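Local coordinates for protein tripartite terminase subunit 3 (PDB 3N4P) that acts as the nuclease domain of the terminase large subunit, part of the motor that probably packs human cytomegalovirus DNA into empty capsids, at residues B[224-229]-B[254-258]; B[78-84]-B[96-101]; B[47-51]-B[88-93]; B[192-196]-B[231-235]. One frame throughout, in Å; residues are numbered along the deposited sequence. Where two conformers were deposited one is given.

Contact 1: B[224-229]-B[254-258]; sequences YLLEQI and SDDLI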
loop_
_atom_site.group_PDB
_atom_site.type_symbol
_atom_site.label_atom_id
_atom_site.label_comp_id
_atom_site.label_asym_id
_atom_site.label_seq_id
_atom_site.Cartn_x
_atom_site.Cartn_y
_atom_site.Cartn_z
ATOM N N TYR B 224 -1.311 3.891 -15.080
ATOM C CA TYR B 224 -2.003 3.665 -16.324
ATOM C C TYR B 224 -3.502 3.349 -16.111
ATOM O O TYR B 224 -4.352 3.880 -16.825
ATOM C CB TYR B 224 -1.331 2.478 -17.007
ATOM C CG TYR B 224 -1.861 2.186 -18.376
ATOM C CD1 TYR B 224 -2.675 1.079 -18.604
ATOM C CD2 TYR B 224 -1.528 3.015 -19.484
ATOM C CE1 TYR B 224 -3.161 0.795 -19.882
ATOM C CE2 TYR B 224 -2.028 2.743 -20.770
ATOM C CZ TYR B 224 -2.821 1.628 -20.961
ATOM O OH TYR B 224 -3.280 1.349 -22.230
ATOM N N LEU B 225 -3.798 2.433 -15.188
ATOM C CA LEU B 225 -5.134 2.049 -14.840
ATOM C C LEU B 225 -5.894 3.276 -14.210
ATOM O O LEU B 225 -7.054 3.510 -14.527
ATOM C CB LEU B 225 -5.136 0.840 -13.871
ATOM C CG LEU B 225 -6.518 0.422 -13.345
ATOM C CD1 LEU B 225 -7.296 -0.240 -14.447
ATOM C CD2 LEU B 225 -6.458 -0.561 -12.162
ATOM N N LEU B 226 -5.239 4.076 -13.377
ATOM C CA LEU B 226 -5.864 5.306 -12.899
ATOM C C LEU B 226 -6.274 6.295 -14.004
ATOM O O LEU B 226 -7.313 6.989 -13.889
ATOM C CB LEU B 226 -4.938 6.033 -11.984
ATOM C CG LEU B 226 -5.108 6.125 -10.457
ATOM C CD1 LEU B 226 -6.603 6.009 -9.929
ATOM C CD2 LEU B 226 -4.166 5.247 -9.653
ATOM N N GLU B 227 -5.464 6.419 -15.059
ATOM C CA GLU B 227 -5.848 7.269 -16.189
ATOM C C GLU B 227 -7.209 6.853 -16.766
ATOM O O GLU B 227 -8.054 7.693 -17.090
ATOM C CB GLU B 227 -4.754 7.311 -17.304
ATOM C CG GLU B 227 -3.727 8.421 -17.097
ATOM C CD GLU B 227 -2.215 8.021 -17.400
ATOM O OE1 GLU B 227 -1.293 8.595 -16.743
ATOM O OE2 GLU B 227 -1.921 7.169 -18.278
ATOM N N GLN B 228 -7.403 5.549 -16.873
ATOM C CA GLN B 228 -8.697 5.003 -17.302
ATOM C C GLN B 228 -9.834 5.191 -16.290
ATOM O O GLN B 228 -10.964 5.442 -16.677
ATOM C CB GLN B 228 -8.541 3.553 -17.722
ATOM C CG GLN B 228 -7.607 3.447 -18.939
ATOM C CD GLN B 228 -7.605 2.037 -19.618
ATOM O OE1 GLN B 228 -8.536 1.227 -19.448
ATOM N NE2 GLN B 228 -6.564 1.765 -20.414
ATOM N N ILE B 229 -9.523 5.118 -15.005
ATOM C CA ILE B 229 -10.553 5.192 -13.970
ATOM C C ILE B 229 -11.152 6.577 -14.015
ATOM O O ILE B 229 -12.329 6.729 -13.789
ATOM C CB ILE B 229 -9.996 4.839 -12.555
ATOM C CG1 ILE B 229 -9.847 3.332 -12.450
ATOM C CG2 ILE B 229 -10.864 5.403 -11.423
ATOM C CD1 ILE B 229 -8.921 2.833 -11.393
ATOM N N SER B 254 -9.581 5.230 -24.440
ATOM C CA SER B 254 -9.646 3.787 -24.300
ATOM C C SER B 254 -10.147 3.427 -22.914
ATOM O O SER B 254 -9.790 4.082 -21.930
ATOM C CB SER B 254 -8.257 3.165 -24.504
ATOM O OG SER B 254 -7.504 3.115 -23.279
ATOM N N ASP B 255 -10.958 2.375 -22.846
ATOM C CA ASP B 255 -11.522 1.931 -21.572
ATOM C C ASP B 255 -11.375 0.417 -21.354
ATOM O O ASP B 255 -11.991 -0.176 -20.464
ATOM C CB ASP B 255 -12.991 2.406 -21.431
ATOM C CG ASP B 255 -13.983 1.546 -22.221
ATOM O OD1 ASP B 255 -13.825 1.369 -23.461
ATOM O OD2 ASP B 255 -14.955 1.061 -21.588
ATOM N N ASP B 256 -10.505 -0.198 -22.133
ATOM C CA ASP B 256 -10.452 -1.642 -22.153
ATOM C C ASP B 256 -9.891 -2.291 -20.904
ATOM O O ASP B 256 -10.375 -3.311 -20.503
ATOM C CB ASP B 256 -9.695 -2.132 -23.411
ATOM C CG ASP B 256 -10.262 -1.535 -24.693
ATOM O OD1 ASP B 256 -10.722 -2.316 -25.551
ATOM O OD2 ASP B 256 -10.280 -0.279 -24.828
ATOM N N LEU B 257 -8.840 -1.760 -20.312
ATOM C CA LEU B 257 -8.301 -2.401 -19.109
ATOM C C LEU B 257 -9.290 -2.201 -17.906
ATOM O O LEU B 257 -9.471 -3.091 -17.073
ATOM C CB LEU B 257 -6.943 -1.780 -18.741
ATOM C CG LEU B 257 -5.835 -2.501 -17.978
ATOM C CD1 LEU B 257 -5.027 -1.635 -17.006
ATOM C CD2 LEU B 257 -6.095 -3.917 -17.426
ATOM N N ILE B 258 -9.821 -1.002 -17.756
ATOM C CA ILE B 258 -10.698 -0.767 -16.633
ATOM C C ILE B 258 -11.950 -1.683 -16.619
ATOM O O ILE B 258 -12.281 -2.227 -15.585
ATOM C CB ILE B 258 -10.997 0.754 -16.393
ATOM C CG1 ILE B 258 -11.838 0.997 -15.130
ATOM C CG2 ILE B 258 -11.802 1.358 -17.533
ATOM C CD1 ILE B 258 -11.160 0.636 -13.794
#

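Contact 2: B[78-84]-B[96-101]; sequences SGTGVAA and GLEHFF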
loop_
_atom_site.group_PDB
_atom_site.type_symbol
_atom_site.label_atom_id
_atom_site.label_comp_id
_atom_site.label_asym_id
_atom_site.label_seq_id
_atom_site.Cartn_x
_atom_site.Cartn_y
_atom_site.Cartn_z
ATOM N N SER B 78 -7.801 -0.512 -30.816
ATOM C CA SER B 78 -7.193 -0.741 -29.494
ATOM C C SER B 78 -6.651 -2.174 -29.286
ATOM O O SER B 78 -6.459 -2.931 -30.244
ATOM C CB SER B 78 -8.155 -0.324 -28.356
ATOM O OG SER B 78 -9.537 -0.469 -28.706
ATOM N N GLY B 79 -6.401 -2.537 -28.038
ATOM C CA GLY B 79 -5.930 -3.869 -27.717
ATOM C C GLY B 79 -6.954 -4.665 -26.930
ATOM O O GLY B 79 -8.154 -4.438 -27.058
ATOM N N THR B 80 -6.455 -5.554 -26.072
ATOM C CA THR B 80 -7.226 -6.558 -25.336
ATOM C C THR B 80 -6.932 -6.408 -23.840
ATOM O O THR B 80 -5.817 -6.576 -23.456
ATOM C CB THR B 80 -6.738 -7.990 -25.825
ATOM O OG1 THR B 80 -7.086 -8.210 -27.223
ATOM C CG2 THR B 80 -7.282 -9.137 -24.934
ATOM N N GLY B 81 -7.929 -6.124 -23.007
ATOM C CA GLY B 81 -7.783 -5.996 -21.536
ATOM C C GLY B 81 -7.861 -7.348 -20.837
ATOM O O GLY B 81 -8.695 -8.134 -21.177
ATOM N N VAL B 82 -6.923 -7.635 -19.936
ATOM C CA VAL B 82 -6.879 -8.808 -19.051
ATOM C C VAL B 82 -6.681 -8.285 -17.590
ATOM O O VAL B 82 -5.889 -7.382 -17.356
ATOM C CB VAL B 82 -5.698 -9.764 -19.376
ATOM C CG1 VAL B 82 -5.913 -11.162 -18.778
ATOM C CG2 VAL B 82 -5.479 -9.874 -20.881
ATOM N N ALA B 83 -7.432 -8.845 -16.647
ATOM C CA ALA B 83 -7.284 -8.559 -15.243
ATOM C C ALA B 83 -7.445 -9.828 -14.435
ATOM O O ALA B 83 -8.258 -10.722 -14.741
ATOM C CB ALA B 83 -8.326 -7.514 -14.775
ATOM N N ALA B 84 -6.695 -9.849 -13.339
ATOM C CA ALA B 84 -6.639 -10.979 -12.444
ATOM C C ALA B 84 -6.727 -10.443 -11.026
ATOM O O ALA B 84 -5.818 -9.700 -10.594
ATOM C CB ALA B 84 -5.321 -11.745 -12.660
ATOM N N GLY B 96 -2.932 -8.827 -11.426
ATOM C CA GLY B 96 -2.384 -8.802 -12.766
ATOM C C GLY B 96 -3.203 -7.949 -13.688
ATOM O O GLY B 96 -4.440 -7.816 -13.494
ATOM N N LEU B 97 -2.503 -7.287 -14.622
ATOM C CA LEU B 97 -3.139 -6.457 -15.668
ATOM C C LEU B 97 -2.370 -6.655 -16.947
ATOM O O LEU B 97 -1.132 -6.754 -16.938
ATOM C CB LEU B 97 -3.164 -4.950 -15.334
ATOM C CG LEU B 97 -3.887 -4.481 -14.070
ATOM C CD1 LEU B 97 -3.426 -3.054 -13.596
ATOM C CD2 LEU B 97 -5.462 -4.556 -14.165
ATOM N N GLU B 98 -3.086 -6.815 -18.050
ATOM C CA GLU B 98 -2.452 -6.750 -19.351
ATOM C C GLU B 98 -3.313 -5.933 -20.247
ATOM O O GLU B 98 -4.547 -5.993 -20.176
ATOM C CB GLU B 98 -2.238 -8.124 -19.959
ATOM C CG GLU B 98 -1.365 -9.113 -19.123
ATOM C CD GLU B 98 0.113 -8.700 -18.911
ATOM O OE1 GLU B 98 0.609 -7.672 -19.434
ATOM O OE2 GLU B 98 0.807 -9.442 -18.185
ATOM N N HIS B 99 -2.665 -5.226 -21.169
ATOM C CA HIS B 99 -3.354 -4.548 -22.238
ATOM C C HIS B 99 -2.519 -4.902 -23.437
ATOM O O HIS B 99 -1.455 -4.330 -23.688
ATOM C CB HIS B 99 -3.395 -3.048 -22.021
ATOM C CG HIS B 99 -4.336 -2.337 -22.947
ATOM N ND1 HIS B 99 -4.629 -0.996 -22.817
ATOM C CD2 HIS B 99 -5.024 -2.768 -24.036
ATOM C CE1 HIS B 99 -5.449 -0.631 -23.788
ATOM N NE2 HIS B 99 -5.714 -1.688 -24.534
ATOM N N PHE B 100 -3.011 -5.842 -24.217
ATOM C CA PHE B 100 -2.177 -6.414 -25.267
ATOM C C PHE B 100 -2.533 -5.955 -26.682
ATOM O O PHE B 100 -3.698 -5.931 -27.043
ATOM C CB PHE B 100 -2.225 -7.930 -25.150
ATOM C CG PHE B 100 -1.694 -8.662 -26.382
ATOM C CD1 PHE B 100 -0.380 -9.061 -26.434
ATOM C CD2 PHE B 100 -2.525 -8.944 -27.454
ATOM C CE1 PHE B 100 0.135 -9.755 -27.586
ATOM C CE2 PHE B 100 -2.024 -9.602 -28.593
ATOM C CZ PHE B 100 -0.706 -10.021 -28.648
ATOM N N PHE B 101 -1.502 -5.592 -27.461
ATOM C CA PHE B 101 -1.594 -5.137 -28.851
ATOM C C PHE B 101 -0.726 -6.068 -29.698
ATOM O O PHE B 101 0.431 -6.346 -29.344
ATOM C CB PHE B 101 -1.019 -3.723 -29.056
ATOM C CG PHE B 101 -1.741 -2.654 -28.282
ATOM C CD1 PHE B 101 -2.695 -1.866 -28.895
ATOM C CD2 PHE B 101 -1.456 -2.444 -26.943
ATOM C CE1 PHE B 101 -3.386 -0.899 -28.181
ATOM C CE2 PHE B 101 -2.158 -1.469 -26.212
ATOM C CZ PHE B 101 -3.127 -0.704 -26.830
#

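Contact 3: B[47-51]-B[88-93]; sequences RYSTL and YRHQFL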
loop_
_atom_site.group_PDB
_atom_site.type_symbol
_atom_site.label_atom_id
_atom_site.label_comp_id
_atom_site.label_asym_id
_atom_site.label_seq_id
_atom_site.Cartn_x
_atom_site.Cartn_y
_atom_site.Cartn_z
ATOM N N ARG B 47 -0.561 -0.078 -1.489
ATOM C CA ARG B 47 -0.681 -1.353 -2.192
ATOM C C ARG B 47 -0.259 -2.481 -1.262
ATOM O O ARG B 47 0.676 -2.296 -0.504
ATOM C CB ARG B 47 0.225 -1.362 -3.467
ATOM C CG ARG B 47 0.010 -0.091 -4.280
ATOM C CD ARG B 47 0.829 -0.076 -5.517
ATOM N NE ARG B 47 0.719 1.233 -6.151
ATOM C CZ ARG B 47 1.212 1.493 -7.366
ATOM N NH1 ARG B 47 1.810 0.524 -8.054
ATOM N NH2 ARG B 47 1.112 2.720 -7.899
ATOM N N TYR B 48 -0.925 -3.635 -1.334
ATOM C CA TYR B 48 -0.636 -4.814 -0.517
ATOM C C TYR B 48 0.651 -5.587 -0.921
ATOM O O TYR B 48 0.841 -5.971 -2.079
ATOM C CB TYR B 48 -1.852 -5.745 -0.613
ATOM C CG TYR B 48 -2.933 -5.405 0.361
ATOM C CD1 TYR B 48 -4.153 -4.892 -0.052
ATOM C CD2 TYR B 48 -2.722 -5.576 1.728
ATOM C CE1 TYR B 48 -5.189 -4.523 0.938
ATOM C CE2 TYR B 48 -3.722 -5.249 2.690
ATOM C CZ TYR B 48 -4.944 -4.732 2.270
ATOM O OH TYR B 48 -5.875 -4.366 3.219
ATOM N N SER B 49 1.521 -5.848 0.030
ATOM C CA SER B 49 2.780 -6.529 -0.165
ATOM C C SER B 49 2.580 -7.902 0.398
ATOM O O SER B 49 3.057 -8.233 1.489
ATOM C CB SER B 49 3.842 -5.873 0.665
ATOM O OG SER B 49 4.551 -4.930 -0.095
ATOM N N THR B 50 1.816 -8.677 -0.342
ATOM C CA THR B 50 1.569 -10.061 -0.083
ATOM C C THR B 50 2.852 -10.895 0.245
ATOM O O THR B 50 2.816 -11.822 1.058
ATOM C CB THR B 50 0.908 -10.566 -1.391
ATOM O OG1 THR B 50 -0.503 -10.721 -1.173
ATOM C CG2 THR B 50 1.512 -11.736 -1.875
ATOM N N LEU B 51 3.984 -10.509 -0.342
ATOM C CA LEU B 51 5.249 -11.197 -0.135
ATOM C C LEU B 51 5.833 -10.944 1.240
ATOM O O LEU B 51 6.735 -11.647 1.651
ATOM C CB LEU B 51 6.264 -10.776 -1.205
ATOM C CG LEU B 51 5.870 -11.187 -2.628
ATOM C CD1 LEU B 51 6.695 -10.373 -3.675
ATOM C CD2 LEU B 51 6.015 -12.709 -2.790
ATOM N N TYR B 88 -9.369 -10.417 -0.465
ATOM C CA TYR B 88 -8.665 -10.342 0.807
ATOM C C TYR B 88 -9.585 -9.760 1.848
ATOM O O TYR B 88 -9.971 -8.610 1.707
ATOM C CB TYR B 88 -7.356 -9.534 0.691
ATOM C CG TYR B 88 -6.770 -9.296 2.037
ATOM C CD1 TYR B 88 -6.250 -10.362 2.775
ATOM C CD2 TYR B 88 -6.806 -8.017 2.640
ATOM C CE1 TYR B 88 -5.749 -10.159 4.030
ATOM C CE2 TYR B 88 -6.315 -7.829 3.909
ATOM C CZ TYR B 88 -5.789 -8.912 4.602
ATOM O OH TYR B 88 -5.298 -8.765 5.890
ATOM N N ARG B 89 -9.898 -10.545 2.893
ATOM C CA ARG B 89 -10.977 -10.262 3.842
ATOM C C ARG B 89 -12.149 -9.756 3.042
ATOM O O ARG B 89 -12.539 -10.402 2.116
ATOM C CB ARG B 89 -10.533 -9.246 4.969
ATOM C CG ARG B 89 -9.161 -9.592 5.594
ATOM C CD ARG B 89 -8.645 -8.658 6.736
ATOM N NE ARG B 89 -8.609 -9.391 8.009
ATOM C CZ ARG B 89 -7.552 -9.995 8.574
ATOM N NH1 ARG B 89 -6.350 -9.964 8.013
ATOM N NH2 ARG B 89 -7.712 -10.611 9.745
ATOM N N HIS B 90 -12.606 -8.541 3.325
ATOM C CA HIS B 90 -13.687 -7.912 2.576
ATOM C C HIS B 90 -13.227 -7.094 1.325
ATOM O O HIS B 90 -14.056 -6.512 0.634
ATOM C CB HIS B 90 -14.572 -7.079 3.551
ATOM C CG HIS B 90 -13.845 -5.946 4.215
ATOM N ND1 HIS B 90 -12.468 -5.820 4.196
ATOM C CD2 HIS B 90 -14.307 -4.859 4.887
ATOM C CE1 HIS B 90 -12.116 -4.700 4.807
ATOM N NE2 HIS B 90 -13.212 -4.091 5.231
ATOM N N GLN B 91 -11.930 -7.106 0.988
ATOM C CA GLN B 91 -11.400 -6.362 -0.172
ATOM C C GLN B 91 -11.102 -7.261 -1.338
ATOM O O GLN B 91 -11.133 -8.491 -1.228
ATOM C CB GLN B 91 -10.157 -5.572 0.219
ATOM C CG GLN B 91 -10.495 -4.498 1.348
ATOM C CD GLN B 91 -9.252 -3.884 1.957
ATOM O OE1 GLN B 91 -8.462 -4.580 2.570
ATOM N NE2 GLN B 91 -9.077 -2.587 1.796
ATOM N N PHE B 92 -10.809 -6.619 -2.462
ATOM C CA PHE B 92 -10.426 -7.282 -3.700
ATOM C C PHE B 92 -9.168 -6.708 -4.196
ATOM O O PHE B 92 -9.026 -5.475 -4.317
ATOM C CB PHE B 92 -11.556 -7.106 -4.689
ATOM C CG PHE B 92 -12.896 -7.464 -4.065
ATOM C CD1 PHE B 92 -13.316 -8.794 -4.004
ATOM C CD2 PHE B 92 -13.682 -6.484 -3.478
ATOM C CE1 PHE B 92 -14.549 -9.164 -3.387
ATOM C CE2 PHE B 92 -14.923 -6.829 -2.831
ATOM C CZ PHE B 92 -15.347 -8.203 -2.808
ATOM N N LEU B 93 -8.254 -7.619 -4.479
ATOM C CA LEU B 93 -6.881 -7.318 -4.759
ATOM C C LEU B 93 -6.546 -7.545 -6.235
ATOM O O LEU B 93 -6.907 -8.570 -6.780
ATOM C CB LEU B 93 -6.096 -8.298 -3.932
ATOM C CG LEU B 93 -4.944 -7.757 -3.138
ATOM C CD1 LEU B 93 -5.486 -7.831 -1.754
ATOM C CD2 LEU B 93 -3.845 -8.698 -3.246
#

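Contact 4: B[192-196]-B[231-235]; sequences VEQFI and NLHRV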
loop_
_atom_site.group_PDB
_atom_site.type_symbol
_atom_site.label_atom_id
_atom_site.label_comp_id
_atom_site.label_asym_id
_atom_site.label_seq_id
_atom_site.Cartn_x
_atom_site.Cartn_y
_atom_site.Cartn_z
ATOM N N VAL B 192 -20.464 -1.829 -13.429
ATOM C CA VAL B 192 -19.882 -0.489 -13.379
ATOM C C VAL B 192 -20.279 0.209 -12.083
ATOM O O VAL B 192 -19.419 0.670 -11.286
ATOM C CB VAL B 192 -20.255 0.302 -14.659
ATOM C CG1 VAL B 192 -20.142 1.803 -14.446
ATOM C CG2 VAL B 192 -19.323 -0.139 -15.791
ATOM N N GLU B 193 -21.586 0.261 -11.851
ATOM C CA GLU B 193 -22.115 0.892 -10.664
ATOM C C GLU B 193 -21.603 0.263 -9.362
ATOM O O GLU B 193 -21.313 0.973 -8.424
ATOM C CB GLU B 193 -23.637 0.882 -10.738
ATOM C CG GLU B 193 -24.280 1.431 -9.541
ATOM C CD GLU B 193 -24.459 2.958 -9.561
ATOM O OE1 GLU B 193 -23.681 3.682 -8.870
ATOM O OE2 GLU B 193 -25.389 3.419 -10.266
ATOM N N GLN B 194 -21.523 -1.053 -9.285
ATOM C CA GLN B 194 -20.881 -1.712 -8.134
ATOM C C GLN B 194 -19.358 -1.363 -7.952
ATOM O O GLN B 194 -18.875 -1.151 -6.834
ATOM C CB GLN B 194 -21.025 -3.262 -8.213
ATOM C CG GLN B 194 -20.285 -3.933 -7.032
ATOM C CD GLN B 194 -20.011 -5.410 -7.169
ATOM O OE1 GLN B 194 -19.023 -5.846 -7.813
ATOM N NE2 GLN B 194 -20.852 -6.197 -6.519
ATOM N N PHE B 195 -18.600 -1.343 -9.046
ATOM C CA PHE B 195 -17.192 -0.902 -8.960
ATOM C C PHE B 195 -17.033 0.519 -8.362
ATOM O O PHE B 195 -16.302 0.751 -7.371
ATOM C CB PHE B 195 -16.563 -0.910 -10.330
ATOM C CG PHE B 195 -15.135 -0.558 -10.296
ATOM C CD1 PHE B 195 -14.203 -1.503 -9.899
ATOM C CD2 PHE B 195 -14.720 0.728 -10.589
ATOM C CE1 PHE B 195 -12.863 -1.170 -9.836
ATOM C CE2 PHE B 195 -13.345 1.031 -10.551
ATOM C CZ PHE B 195 -12.456 0.081 -10.160
ATOM N N ILE B 196 -17.745 1.467 -8.960
ATOM C CA ILE B 196 -17.583 2.830 -8.581
ATOM C C ILE B 196 -17.799 2.896 -7.074
ATOM O O ILE B 196 -17.042 3.561 -6.355
ATOM C CB ILE B 196 -18.547 3.723 -9.389
ATOM C CG1 ILE B 196 -18.016 3.878 -10.820
ATOM C CG2 ILE B 196 -18.831 5.120 -8.697
ATOM C CD1 ILE B 196 -19.097 4.418 -11.775
ATOM N N ASN B 231 -11.669 8.189 -16.678
ATOM C CA ASN B 231 -12.487 8.298 -17.885
ATOM C C ASN B 231 -13.832 7.596 -17.774
ATOM O O ASN B 231 -14.592 7.558 -18.742
ATOM C CB ASN B 231 -11.722 7.757 -19.103
ATOM C CG ASN B 231 -10.639 8.715 -19.576
ATOM O OD1 ASN B 231 -10.864 9.932 -19.629
ATOM N ND2 ASN B 231 -9.452 8.182 -19.878
ATOM N N LEU B 232 -14.113 7.057 -16.594
ATOM C CA LEU B 232 -15.283 6.241 -16.346
ATOM C C LEU B 232 -16.598 7.047 -16.238
ATOM O O LEU B 232 -16.654 8.027 -15.495
ATOM C CB LEU B 232 -15.058 5.524 -15.028
ATOM C CG LEU B 232 -15.143 4.009 -15.004
ATOM C CD1 LEU B 232 -15.572 3.547 -13.599
ATOM C CD2 LEU B 232 -16.060 3.467 -16.123
ATOM N N HIS B 233 -17.629 6.635 -16.981
ATOM C CA HIS B 233 -18.994 7.204 -16.857
ATOM C C HIS B 233 -19.965 6.078 -16.537
ATOM O O HIS B 233 -19.548 4.925 -16.444
ATOM C CB HIS B 233 -19.421 7.931 -18.139
ATOM C CG HIS B 233 -19.179 7.146 -19.394
ATOM N ND1 HIS B 233 -20.203 6.640 -20.168
ATOM C CD2 HIS B 233 -18.026 6.786 -20.009
ATOM C CE1 HIS B 233 -19.691 6.006 -21.207
ATOM N NE2 HIS B 233 -18.371 6.075 -21.132
ATOM N N ARG B 234 -21.249 6.396 -16.378
ATOM C CA ARG B 234 -22.257 5.383 -15.997
ATOM C C ARG B 234 -22.934 4.461 -17.029
ATOM O O ARG B 234 -23.143 3.265 -16.737
ATOM C CB ARG B 234 -23.294 6.004 -15.088
ATOM C CG ARG B 234 -22.935 5.944 -13.629
ATOM C CD ARG B 234 -23.654 7.043 -12.930
ATOM N NE ARG B 234 -24.548 6.552 -11.891
ATOM C CZ ARG B 234 -24.522 6.966 -10.627
ATOM N NH1 ARG B 234 -23.641 7.890 -10.246
ATOM N NH2 ARG B 234 -25.398 6.475 -9.746
ATOM N N VAL B 235 -23.278 4.982 -18.209
ATOM C CA VAL B 235 -23.997 4.205 -19.269
ATOM C C VAL B 235 -25.514 4.344 -19.162
ATOM O O VAL B 235 -26.038 5.428 -18.866
ATOM C CB VAL B 235 -23.606 2.665 -19.342
ATOM C CG1 VAL B 235 -24.273 1.979 -20.523
ATOM C CG2 VAL B 235 -22.094 2.453 -19.451
#

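Contact 1: B[224-229]-B[254-258]
Gln228 of helix 221-229 reaches toward the first turn of helix 256-267 and turns its amide oxygen to the backbone there. With CG anti to the carbonyl carbon (chi1 -63°) and the chain extended beyond it, the amide arrives at the start of that helix. Gln228 OE1 accepts a fairly straight bond from Ile258 N at 3.1 Å, the donor tilted 31° from the carbonyl plane. A second bond, from Leu257 N to the same oxygen, is weak. On the nitrogen side of the amide, Gln228 NE2 lies 3.3 Å from Ser254 OG, at a poor angle for bonding.

The apolar side chains meet crosswise. Leu225 and Leu257 cross at about a right angle, their CD1 atoms 3.7 Å apart. Leu257 CD1 also meets the edge of the Tyr224 ring, in its plane, 3.9 Å from Tyr224 CD1. Ile229 CG1 and Ile258 CD1 press to 3.3 Å, tighter than usual. Tyr224 OH bonds to His99 ND1 of strand 91-100.

Two backbone N-H groups thus converge on one buried oxygen. The positive end of the helix dipole probably favours this oxygen. The straighter bond, with the weak one beside it, probably helps hold the turn that carries Asp256, a predicted nuclease residue.

Contact 2: B[78-84]-B[96-101]
Thr80 to Ala84 and Gly96 to Phe100 pair as antiparallel strands of a beta hairpin. The hairpin lies in the central sheet of the RNase H-like nuclease fold. The strand directions differ by 176°, and six backbone bonds join them. Thr80 with Phe100, Val82 with Glu98 and Ala84 with Gly96 are hydrogen-bonded pairs. The straightest bond runs from Phe100 N to Thr80 O at 3.0 Å. The non-hydrogen-bonded pairs, Gly81 with His99 and Ala83 with Leu97, add CA-H...O contacts.

The face with Val82, Ala84, Glu98 and Phe100 meets helix 109-127. On it, Val82 CG2 packs 3.8 Å from Glu98 CB. The Glu98 chain bends at chi2 (-64°), which leads its buried carboxylate away from the first strand to Tyr213 N and Thr214 N. These backbone donors would probably stabilise the ionised form. Ala83 and Leu97, on the other face, meet helix 256-267. There Ala83 CB lies 4.2 Å from Leu97 CD2.

His99 turns the edge of its ring to the backbone of the first strand, with His99 CD2 3.7 Å from Thr80 N. At the open end, Gly79 CA sits over the face of the Phe101 ring, 4.1 Å from the centroid, as a CH-pi contact.

The six bonds thus satisfy backbone N-H and C=O groups of both strands in a buried place, between two layers of helices.

Contact 3: B[47-51]-B[88-93]
Tyr48 packs closely against three side chains of 88-93, and each meets a different part of it. Leu93 crosses it at about a right angle, with Leu93 CD1 3.6 Å from Tyr48 CD1. Tyr88 turns its ring edge toward the face of the Tyr48 ring. The two centroids are 5.1 Å apart and the planes lie at 60°, an edge-to-face pair. Gln91 comes to the hydroxyl end, where Gln91 OE1 is 2.7 Å from Tyr48 OH. The ring and the amide stand almost perpendicular, at 88°. The extended Gln91 chain brings its oxygen there, while its NE2 bonds to Gly202 O.

Residues Tyr88 to Gln91 form a type II' beta turn, which joins strands 80-88 and 91-100 into a hairpin. Tyr88 N bonds to Gln91 O at 2.7 Å across it. The tip of this hairpin lies at the interface with the second subunit. Tyr48 OH has both Gln91 OE1 and Glu42 OE1 of that subunit within reach, and Tyr88 OH bonds to Glu42 OE2 of the same chain. Arg47 and Tyr48 pair with an antiparallel strand there.

The packing is looser at Thr50, where Thr50 OG1 stands 4.4 Å from Leu93 CD2. Partly exposed Arg89 faces Tyr58 and the second subunit. Arg89 CG sits over one face of the Tyr88 ring, toward its rim. Arg89 NH1 donates to Tyr88 OH at 2.7 Å, and this hydroxyl lies in the plane of the guanidinium group.

Contact 4: B[192-196]-B[231-235]
Leu232, His233 and Arg234 lie along helix 187-200 of the RNase H-like nuclease domain, on the loop that follows helix 221-229. Helix residues 192-196 belong to the region required for interaction with UL56 and for DNA packaging. The contact is a loop laid against one side of that helix. It has an apolar part and a charged pair at the exposed side.

Leu232 points its CD1 branch at the helix. Leu232 CD1 lies 3.7 Å from Ile196 CG1, and the two side chains slide past each other in opposite directions. Leu232 CD1 is also 4.2 Å from Phe195 CD2. The Phe195 ring continues inward, onto Ile258, Val261 and Ile262 of helix 256-267, and it also meets Phe199. One turn before Ile196, Val192 meets the loop backbone rather than a side chain. Val192 CG1, set anti to the backbone N (chi1 159°), is 3.8 Å from His233 O and 4.0 Å from Arg234 O.

At the exposed side, Glu193 and Arg234 form a salt bridge. Both residues also touch a neighbouring molecule in the crystal, so their positions may depend in part on the lattice. The loop is no longer modelled beyond Val235. The Glu193 chain bends at chi2 (86°) to bring its carboxylate to the loop. The carboxylate and guanidinium planes stand 80° apart. Glu193 OE1 sits over one face of the guanidinium, while Glu193 OE2 makes the closest approach, 3.1 Å from Arg234 NH2.

In the fold
Along the chain, contact 3 opens first and interleaves with contact 2; contacts 4 and 1 interleave later. Contacts 2 and 3 use the same hairpin, strands 80-88 and 91-100, but their centres are 21 Å apart. Contact 2 lies near the predicted nuclease residues, contact 3 at the interface with the second subunit. Contact 1 packs on contact 2, with centres 10 Å apart, so helices 221-229 and 256-267 cover one face of the sheet. The centres of contacts 4 and 1 are 12 Å apart. Side chains pack in series from Leu97 through Leu257 and Ile258 to Phe195, within the region required for UL56 interaction and DNA packaging; Asp256 sits next to this row.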